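Local coordinates for esterase (PDB 3DOH), which hydrolyses carboxylic esters as a thermostable esterase from Thermotoga maritima, joining an immunoglobulin-like N-terminal domain to an alpha/beta-hydrolase domain, at residues N93-G98 and N103-L108; H138-D143 and G199-A204. All blocks are in the same frame, centred on the assembly; numbering follows the deposited sequence.

Contact 1: N93-G98 and N103-L108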
ATOM      1  N   ASN A  93      10.254  11.620  22.232  1.00 34.17           N
ATOM      2  CA  ASN A  93      10.912  11.349  23.519  1.00 33.54           C
ATOM      3  C   ASN A  93      11.846  12.442  23.965  1.00 33.49           C
ATOM      4  O   ASN A  93      12.531  13.035  23.154  1.00 33.36           O
ATOM      5  CB  ASN A  93      11.669  10.042  23.446  1.00 33.20           C
ATOM      6  CG  ASN A  93      10.728   8.834  23.379  1.00 36.09           C
ATOM      7  OD1 ASN A  93      10.102   8.452  24.368  1.00 36.56           O
ATOM      8  ND2 ASN A  93      10.618   8.236  22.195  1.00 41.02           N
ATOM      9  N   THR A  94      11.878  12.724  25.258  1.00 33.93           N
ATOM     10  CA  THR A  94      12.829  13.723  25.770  1.00 34.26           C
ATOM     11  C   THR A  94      14.162  13.080  26.182  1.00 35.01           C
ATOM     12  O   THR A  94      15.183  13.765  26.350  1.00 35.06           O
ATOM     13  CB  THR A  94      12.235  14.574  26.919  1.00 33.31           C
ATOM     14  OG1 THR A  94      11.827  13.717  27.977  1.00 32.81           O
ATOM     15  CG2 THR A  94      11.032  15.346  26.431  1.00 32.48           C
ATOM     16  N   ILE A  95      14.156  11.762  26.304  1.00 35.78           N
ATOM     17  CA  ILE A  95      15.270  11.079  26.905  1.00 37.16           C
ATOM     18  C   ILE A  95      15.974  10.238  25.871  1.00 39.51           C
ATOM     19  O   ILE A  95      15.396   9.290  25.351  1.00 40.08           O
ATOM     20  CB  ILE A  95      14.819  10.186  28.098  1.00 36.87           C
ATOM     21  CG1 ILE A  95      14.120  11.046  29.168  1.00 35.76           C
ATOM     22  CG2 ILE A  95      16.025   9.362  28.652  1.00 36.29           C
ATOM     23  CD1 ILE A  95      13.492  10.273  30.325  1.00 34.80           C
ATOM     24  N   VAL A  96      17.223  10.566  25.574  1.00 42.01           N
ATOM     25  CA  VAL A  96      18.004   9.683  24.723  1.00 44.82           C
ATOM     26  C   VAL A  96      18.736   8.648  25.588  1.00 46.70           C
ATOM     27  O   VAL A  96      19.418   8.996  26.557  1.00 46.47           O
ATOM     28  CB  VAL A  96      18.920  10.437  23.672  1.00 44.62           C
ATOM     29  CG1 VAL A  96      20.193  10.968  24.309  1.00 44.99           C
ATOM     30  CG2 VAL A  96      19.245   9.522  22.448  1.00 44.30           C
ATOM     31  N   PHE A  97      18.508   7.378  25.243  1.00 49.61           N
ATOM     32  CA  PHE A  97      19.172   6.229  25.847  1.00 52.56           C
ATOM     33  C   PHE A  97      20.612   6.207  25.390  1.00 53.75           C
ATOM     34  O   PHE A  97      20.897   5.660  24.340  1.00 53.47           O
ATOM     35  CB  PHE A  97      18.541   4.885  25.384  1.00 53.23           C
ATOM     36  CG  PHE A  97      17.054   4.757  25.644  1.00 55.18           C
ATOM     37  CD1 PHE A  97      16.540   4.818  26.954  1.00 55.91           C
ATOM     38  CD2 PHE A  97      16.162   4.548  24.569  1.00 57.98           C
ATOM     39  CE1 PHE A  97      15.153   4.697  27.205  1.00 56.24           C
ATOM     40  CE2 PHE A  97      14.766   4.428  24.788  1.00 58.92           C
ATOM     41  CZ  PHE A  97      14.260   4.502  26.124  1.00 57.85           C
ATOM     42  N   GLY A  98      21.510   6.804  26.166  1.00 55.74           N
ATOM     43  CA  GLY A  98      22.944   6.657  25.924  1.00 58.24           C
ATOM     44  C   GLY A  98      23.456   5.297  26.430  1.00 60.29           C
ATOM     45  O   GLY A  98      22.653   4.455  26.889  1.00 60.43           O
ATOM     46  N   ASN A 103      20.926   6.896  30.952  1.00 46.96           N
ATOM     47  CA  ASN A 103      20.174   7.738  30.030  1.00 45.21           C
ATOM     48  C   ASN A 103      20.281   9.218  30.384  1.00 43.85           C
ATOM     49  O   ASN A 103      20.510   9.574  31.540  1.00 42.76           O
ATOM     50  CB  ASN A 103      18.706   7.312  29.992  1.00 45.53           C
ATOM     51  CG  ASN A 103      18.532   5.855  29.612  1.00 45.71           C
ATOM     52  OD1 ASN A 103      19.492   5.178  29.245  1.00 45.78           O
ATOM     53  ND2 ASN A 103      17.301   5.363  29.700  1.00 45.63           N
ATOM     54  N   THR A 104      20.114  10.075  29.382  1.00 43.22           N
ATOM     55  CA  THR A 104      20.194  11.516  29.585  1.00 43.16           C
ATOM     56  C   THR A 104      19.044  12.236  28.888  1.00 42.73           C
ATOM     57  O   THR A 104      18.648  11.867  27.782  1.00 43.39           O
ATOM     58  CB  THR A 104      21.529  12.085  29.071  1.00 42.91           C
ATOM     59  OG1 THR A 104      21.494  13.517  29.124  1.00 43.68           O
ATOM     60  CG2 THR A 104      21.782  11.641  27.640  1.00 42.71           C
ATOM     61  N   ARG A 105      18.512  13.264  29.541  1.00 42.86           N
ATOM     62  CA  ARG A 105      17.476  14.098  28.943  1.00 42.56           C
ATOM     63  C   ARG A 105      18.075  15.338  28.289  1.00 43.74           C
ATOM     64  O   ARG A 105      18.256  16.368  28.938  1.00 43.97           O
ATOM     65  CB  ARG A 105      16.443  14.506  29.995  1.00 42.37           C
ATOM     66  CG  ARG A 105      15.049  14.743  29.438  1.00 42.67           C
ATOM     67  CD  ARG A 105      14.170  15.472  30.441  1.00 40.27           C
ATOM     68  NE  ARG A 105      14.014  16.885  30.107  1.00 33.21           N
ATOM     69  CZ  ARG A 105      12.848  17.467  29.846  1.00 31.92           C
ATOM     70  NH1 ARG A 105      11.728  16.757  29.880  1.00 30.21           N
ATOM     71  NH2 ARG A 105      12.801  18.759  29.552  1.00 31.72           N
ATOM     72  N   MET A 106      18.382  15.231  27.000  1.00 45.24           N
ATOM     73  CA  MET A 106      18.098  16.303  26.054  1.00 47.18           C
ATOM     74  C   MET A 106      17.468  17.504  26.751  1.00 46.30           C
ATOM     75  O   MET A 106      16.301  17.466  27.140  1.00 46.47           O
ATOM     76  CB  MET A 106      17.181  15.803  24.936  1.00 47.96           C
ATOM     77  CG  MET A 106      17.761  15.956  23.539  1.00 50.08           C
ATOM     78  SD  MET A 106      16.856  15.007  22.302  1.00 51.45           S
ATOM     79  CE  MET A 106      16.752  16.200  20.970  1.00 50.46           C
ATOM     80  N   LYS A 107      18.249  18.568  26.907  1.00 45.96           N
ATOM     81  CA  LYS A 107      17.729  19.925  26.786  1.00 44.66           C
ATOM     82  C   LYS A 107      16.829  20.063  25.563  1.00 43.44           C
ATOM     83  O   LYS A 107      17.208  19.684  24.455  1.00 42.31           O
ATOM     84  CB  LYS A 107      18.876  20.934  26.711  1.00 45.64           C
ATOM     85  CG  LYS A 107      19.872  20.658  25.596  1.00 47.91           C
ATOM     86  CD  LYS A 107      21.295  20.956  26.041  1.00 50.95           C
ATOM     87  CE  LYS A 107      21.612  20.280  27.365  1.00 52.05           C
ATOM     88  NZ  LYS A 107      21.444  21.209  28.517  1.00 50.41           N
ATOM     89  N   LEU A 108      15.634  20.606  25.773  1.00 42.07           N
ATOM     90  CA  LEU A 108      14.604  20.645  24.717  1.00 40.87           C
ATOM     91  C   LEU A 108      14.705  21.863  23.840  1.00 39.69           C
ATOM     92  O   LEU A 108      14.845  22.965  24.342  1.00 39.37           O
ATOM     93  CB  LEU A 108      13.185  20.543  25.300  1.00 40.80           C
ATOM     94  CG  LEU A 108      12.829  19.153  25.812  1.00 40.27           C
ATOM     95  CD1 LEU A 108      11.449  19.144  26.478  1.00 38.98           C
ATOM     96  CD2 LEU A 108      12.925  18.174  24.634  1.00 41.09           C
TER
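Val96 and Thr104 form a hydrogen-bonded antiparallel pair, each giving its N-H to the other's carbonyl O. Thr104 N lies 3.1 Å from Val96 O; this bond is almost straight, 177° at the hydrogen. The return bond, from Val96 N to Thr104 O, is shorter at 2.9 Å but clearly bent. Two C-H...O contacts flank this pair: Ile95 CA leans on Thr104 O, and Arg105 CA on Thr94 O at 3.5 Å.

Apolar contacts run along the same seam. Val96 and Thr104 are both beta-branched, which suits extended chain, and lie side by side with Val96 CG1 3.8 Å from Thr104 CG2. Ile95, buried where Val96 is exposed, sets CG2 against Asn103 CB and CG1 against Arg105 CG, crossing both side chains at about a right angle. Thr94 turns its methyl CG2 onto both methyls of Leu108, beside Val22 of strand 19-29.

Polar side chains make the remaining contacts. Asn103 lays its amide beside the Phe97 ring, at the rim near CD1, the two planes 68° apart. Arg105 is long enough to pass Thr94: its CG sits 3.2 Å from Thr94 O, and a bend midway along its chain carries the guanidinium past the threonine hydroxyl to salt bridges with Glu20 and Glu136. Thr94 OG1, held between its own N and carbonyl carbon (chi1 58°), hydrogen-bonds to Glu20 too, so one carboxylate ties both residues down.

A single antiparallel bridge closing a short excursion is characteristic of a hairpin-like loop, here linking strands 80-85 and 110-114 of the immunoglobulin-like domain.

Contact 2: H138-D143 and G199-A204. With SO4 (sulfate ion), chain G.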
ATOM      1  N   HIS A 138       5.467  20.574  32.605  1.00 34.53           N
ATOM      2  CA  HIS A 138       5.646  19.134  32.751  1.00 33.68           C
ATOM      3  C   HIS A 138       4.460  18.500  33.468  1.00 33.39           C
ATOM      4  O   HIS A 138       4.389  18.508  34.697  1.00 33.43           O
ATOM      5  CB  HIS A 138       6.942  18.830  33.506  1.00 32.77           C
ATOM      6  CG  HIS A 138       8.150  19.501  32.928  1.00 34.12           C
ATOM      7  ND1 HIS A 138       9.021  20.247  33.691  1.00 32.09           N
ATOM      8  CD2 HIS A 138       8.631  19.536  31.663  1.00 33.45           C
ATOM      9  CE1 HIS A 138       9.987  20.715  32.919  1.00 30.81           C
ATOM     10  NE2 HIS A 138       9.773  20.297  31.685  1.00 30.98           N
ATOM     11  N   LEU A 139       3.530  17.952  32.693  1.00 33.33           N
ATOM     12  CA  LEU A 139       2.186  17.675  33.186  1.00 33.45           C
ATOM     13  C   LEU A 139       2.181  16.482  34.135  1.00 33.23           C
ATOM     14  O   LEU A 139       2.148  15.331  33.701  1.00 32.66           O
ATOM     15  CB  LEU A 139       1.229  17.423  32.020  1.00 33.50           C
ATOM     16  CG  LEU A 139       0.538  18.655  31.431  1.00 32.19           C
ATOM     17  CD1 LEU A 139      -0.387  18.259  30.290  1.00 30.71           C
ATOM     18  CD2 LEU A 139      -0.225  19.410  32.507  1.00 30.39           C
ATOM     19  N   ILE A 140       2.215  16.765  35.434  1.00 33.37           N
ATOM     20  CA  ILE A 140       2.179  15.718  36.447  1.00 33.65           C
ATOM     21  C   ILE A 140       3.531  15.569  37.136  1.00 34.95           C
ATOM     22  O   ILE A 140       3.602  15.269  38.327  1.00 37.06           O
ATOM     23  CB  ILE A 140       1.769  14.361  35.843  1.00 33.37           C
ATOM     24  CG1 ILE A 140       0.419  14.480  35.132  1.00 32.60           C
ATOM     25  CG2 ILE A 140       1.716  13.292  36.922  1.00 32.21           C
ATOM     26  CD1 ILE A 140      -0.758  14.609  36.075  1.00 30.88           C
ATOM     27  N   ILE A 141       4.602  15.781  36.378  1.00 35.09           N
ATOM     28  CA  ILE A 141       5.941  15.858  36.949  1.00 33.93           C
ATOM     29  C   ILE A 141       6.129  17.145  37.744  1.00 33.96           C
ATOM     30  O   ILE A 141       6.973  17.215  38.637  1.00 34.13           O
ATOM     31  CB  ILE A 141       7.025  15.778  35.857  1.00 33.57           C
ATOM     32  CG1 ILE A 141       7.221  14.330  35.405  1.00 32.72           C
ATOM     33  CG2 ILE A 141       8.333  16.365  36.362  1.00 33.92           C
ATOM     34  CD1 ILE A 141       8.314  14.154  34.374  1.00 31.48           C
ATOM     35  N   ASP A 142       5.337  18.159  37.415  1.00 33.04           N
ATOM     36  CA  ASP A 142       5.374  19.414  38.129  1.00 33.14           C
ATOM     37  C   ASP A 142       4.534  19.431  39.413  1.00 32.47           C
ATOM     38  O   ASP A 142       4.575  20.404  40.123  1.00 32.74           O
ATOM     39  CB  ASP A 142       4.989  20.561  37.192  1.00 33.18           C
ATOM     40  CG  ASP A 142       3.522  20.483  36.740  1.00 35.07           C
ATOM     41  OD1 ASP A 142       2.789  19.519  37.169  1.00 32.97           O
ATOM     42  OD2 ASP A 142       3.124  21.390  35.947  1.00 34.91           O
ATOM     43  N   ASP A 143       3.790  18.372  39.721  1.00 32.55           N
ATOM     44  CA  ASP A 143       3.175  18.257  41.058  1.00 32.75           C
ATOM     45  C   ASP A 143       4.030  17.607  42.129  1.00 32.78           C
ATOM     46  O   ASP A 143       3.620  17.582  43.290  1.00 33.93           O
ATOM     47  CB  ASP A 143       1.844  17.504  41.038  1.00 32.51           C
ATOM     48  CG  ASP A 143       0.879  18.067  40.045  1.00 32.83           C
ATOM     49  OD1 ASP A 143       0.586  19.276  40.138  1.00 35.92           O
ATOM     50  OD2 ASP A 143       0.413  17.301  39.163  1.00 31.89           O
ATOM     51  N   GLY A 199       6.319   4.912  36.243  1.00 26.08           N
ATOM     52  CA  GLY A 199       6.529   4.289  37.569  1.00 25.15           C
ATOM     53  C   GLY A 199       6.156   5.121  38.776  1.00 24.78           C
ATOM     54  O   GLY A 199       5.654   4.590  39.786  1.00 24.62           O
ATOM     55  N   ALA A 200       6.390   6.430  38.687  1.00 24.47           N
ATOM     56  CA  ALA A 200       6.120   7.320  39.822  1.00 24.41           C
ATOM     57  C   ALA A 200       4.753   7.963  39.639  1.00 24.71           C
ATOM     58  O   ALA A 200       3.957   8.083  40.551  1.00 24.36           O
ATOM     59  CB  ALA A 200       7.202   8.397  39.931  1.00 23.29           C
ATOM     60  N   VAL A 201       4.498   8.320  38.401  1.00 24.66           N
ATOM     61  CA  VAL A 201       3.502   9.267  38.031  1.00 24.43           C
ATOM     62  C   VAL A 201       2.098   8.649  37.946  1.00 23.98           C
ATOM     63  O   VAL A 201       1.089   9.305  38.220  1.00 24.69           O
ATOM     64  CB  VAL A 201       4.009   9.839  36.690  1.00 25.29           C
ATOM     65  CG1 VAL A 201       3.051   9.626  35.548  1.00 25.90           C
ATOM     66  CG2 VAL A 201       4.593  11.234  36.855  1.00 23.60           C
ATOM     67  N   VAL A 202       2.015   7.371  37.616  1.00 23.55           N
ATOM     68  CA  VAL A 202       0.699   6.709  37.501  1.00 22.41           C
ATOM     69  C   VAL A 202      -0.080   6.900  38.813  1.00 22.64           C
ATOM     70  O   VAL A 202      -1.253   7.281  38.796  1.00 22.50           O
ATOM     71  CB  VAL A 202       0.836   5.208  37.069  1.00 21.28           C
ATOM     72  CG1 VAL A 202       1.626   4.391  38.107  1.00 20.26           C
ATOM     73  CG2 VAL A 202      -0.516   4.599  36.792  1.00 20.31           C
ATOM     74  N   TRP A 203       0.607   6.710  39.940  1.00 22.43           N
ATOM     75  CA  TRP A 203      -0.039   6.809  41.220  1.00 23.39           C
ATOM     76  C   TRP A 203      -0.526   8.226  41.422  1.00 23.95           C
ATOM     77  O   TRP A 203      -1.364   8.494  42.251  1.00 23.89           O
ATOM     78  CB  TRP A 203       0.920   6.404  42.302  1.00 23.52           C
ATOM     79  CG  TRP A 203       1.733   5.163  41.898  1.00 24.31           C
ATOM     80  CD1 TRP A 203       3.029   5.143  41.435  1.00 24.54           C
ATOM     81  CD2 TRP A 203       1.287   3.800  41.908  1.00 22.56           C
ATOM     82  NE1 TRP A 203       3.403   3.852  41.157  1.00 25.81           N
ATOM     83  CE2 TRP A 203       2.352   3.010  41.437  1.00 24.60           C
ATOM     84  CE3 TRP A 203       0.080   3.174  42.245  1.00 23.99           C
ATOM     85  CZ2 TRP A 203       2.251   1.616  41.312  1.00 24.17           C
ATOM     86  CZ3 TRP A 203      -0.020   1.793  42.131  1.00 23.68           C
ATOM     87  CH2 TRP A 203       1.054   1.032  41.662  1.00 24.20           C
ATOM     88  N   ALA A 204      -0.034   9.139  40.604  1.00 24.55           N
ATOM     89  CA  ALA A 204      -0.318  10.536  40.845  1.00 24.85           C
ATOM     90  C   ALA A 204      -1.359  11.063  39.886  1.00 24.96           C
ATOM     91  O   ALA A 204      -1.820  12.192  40.040  1.00 25.09           O
ATOM     92  CB  ALA A 204       0.977  11.370  40.801  1.00 24.43           C
TER
HETATM   93  S   SO4 G 404       9.293  20.666  37.268  1.00 49.65           S
HETATM   94  O1  SO4 G 404      10.492  19.832  37.192  1.00 50.49           O
HETATM   95  O2  SO4 G 404       9.724  22.047  37.022  1.00 50.93           O
HETATM   96  O3  SO4 G 404       8.647  20.550  38.582  1.00 48.32           O
HETATM   97  O4  SO4 G 404       8.335  20.256  36.233  1.00 50.16           O
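Where strand 129-139 of the immunoglobulin-like sheet ends, the chain makes a compact turn before strand 144-150 of the hydrolase sheet, and this turn rests on the loop 199-204 through aliphatic groups alone. Ile140 carries the contact: its CG2 meets Val201 CG2 at 3.5 Å, the two side chains crossing at about a right angle. This branch stands anti to the Ile140 backbone N while CG1 (chi1 -56°) lies beside that N, which directs the methyl toward Val201. The same methyl reaches Ala204 CB more loosely, at 4.4 Å, a small side chain beside Val201. Ile141 CG1 lies more loosely near the same Val201 methyl, CG2, at 4.3 Å. Branched aliphatic residues suit a place with no hydrogen bond across it.

The turn is held from within. Asp142 N binds His138 O at 2.9 Å, and Asp142 OD1 takes a weak bond from Ile140 N, so the aspartate probably helps to hold the turn, chiefly through its backbone N; its OD2 forms a salt bridge with Lys137. On the other segment, Trp203 NE1 donates to Gly199 O at 2.7 Å, nearly in the indole plane, which probably limits the ring's rotation.

A sulfate, probably from the crystallisation liquor, lies at the edge of the His138 ring, and ND1 gives O4 a bond of 2.6 Å (158°). The opposite nitrogen, NE2, is bonded to Glu136, a neighbour likely to favour a protonated imidazole. A leucine in place of His138 would probably leave both the sulfate and Glu136 without this hydrogen-bonding partner.

Around this core, Ile141 packs on strand 8-16 and helix 192-195, Ala200 touches that same helix, and Trp203 lies against helix 369-376.

Contact 1 closes before contact 2 opens along the chain, and their centres are about 18 Å apart. Contact 1 belongs wholly to the long loop between strands 80-85 and 110-114, whereas contact 2 joins the end of strand 129-139 and the turn that follows to a loop of the hydrolase domain. They meet where Arg105 packs on His138, its NH2 4.0 Å from His138 NE2, and Glu136 serves both side chains. Together they lie near the junction of the two domains: contact 2 crosses it, while contact 1 is internal to the immunoglobulin-like domain and meets the hydrolase side through outside neighbours such as helix 192-195, which both contacts touch.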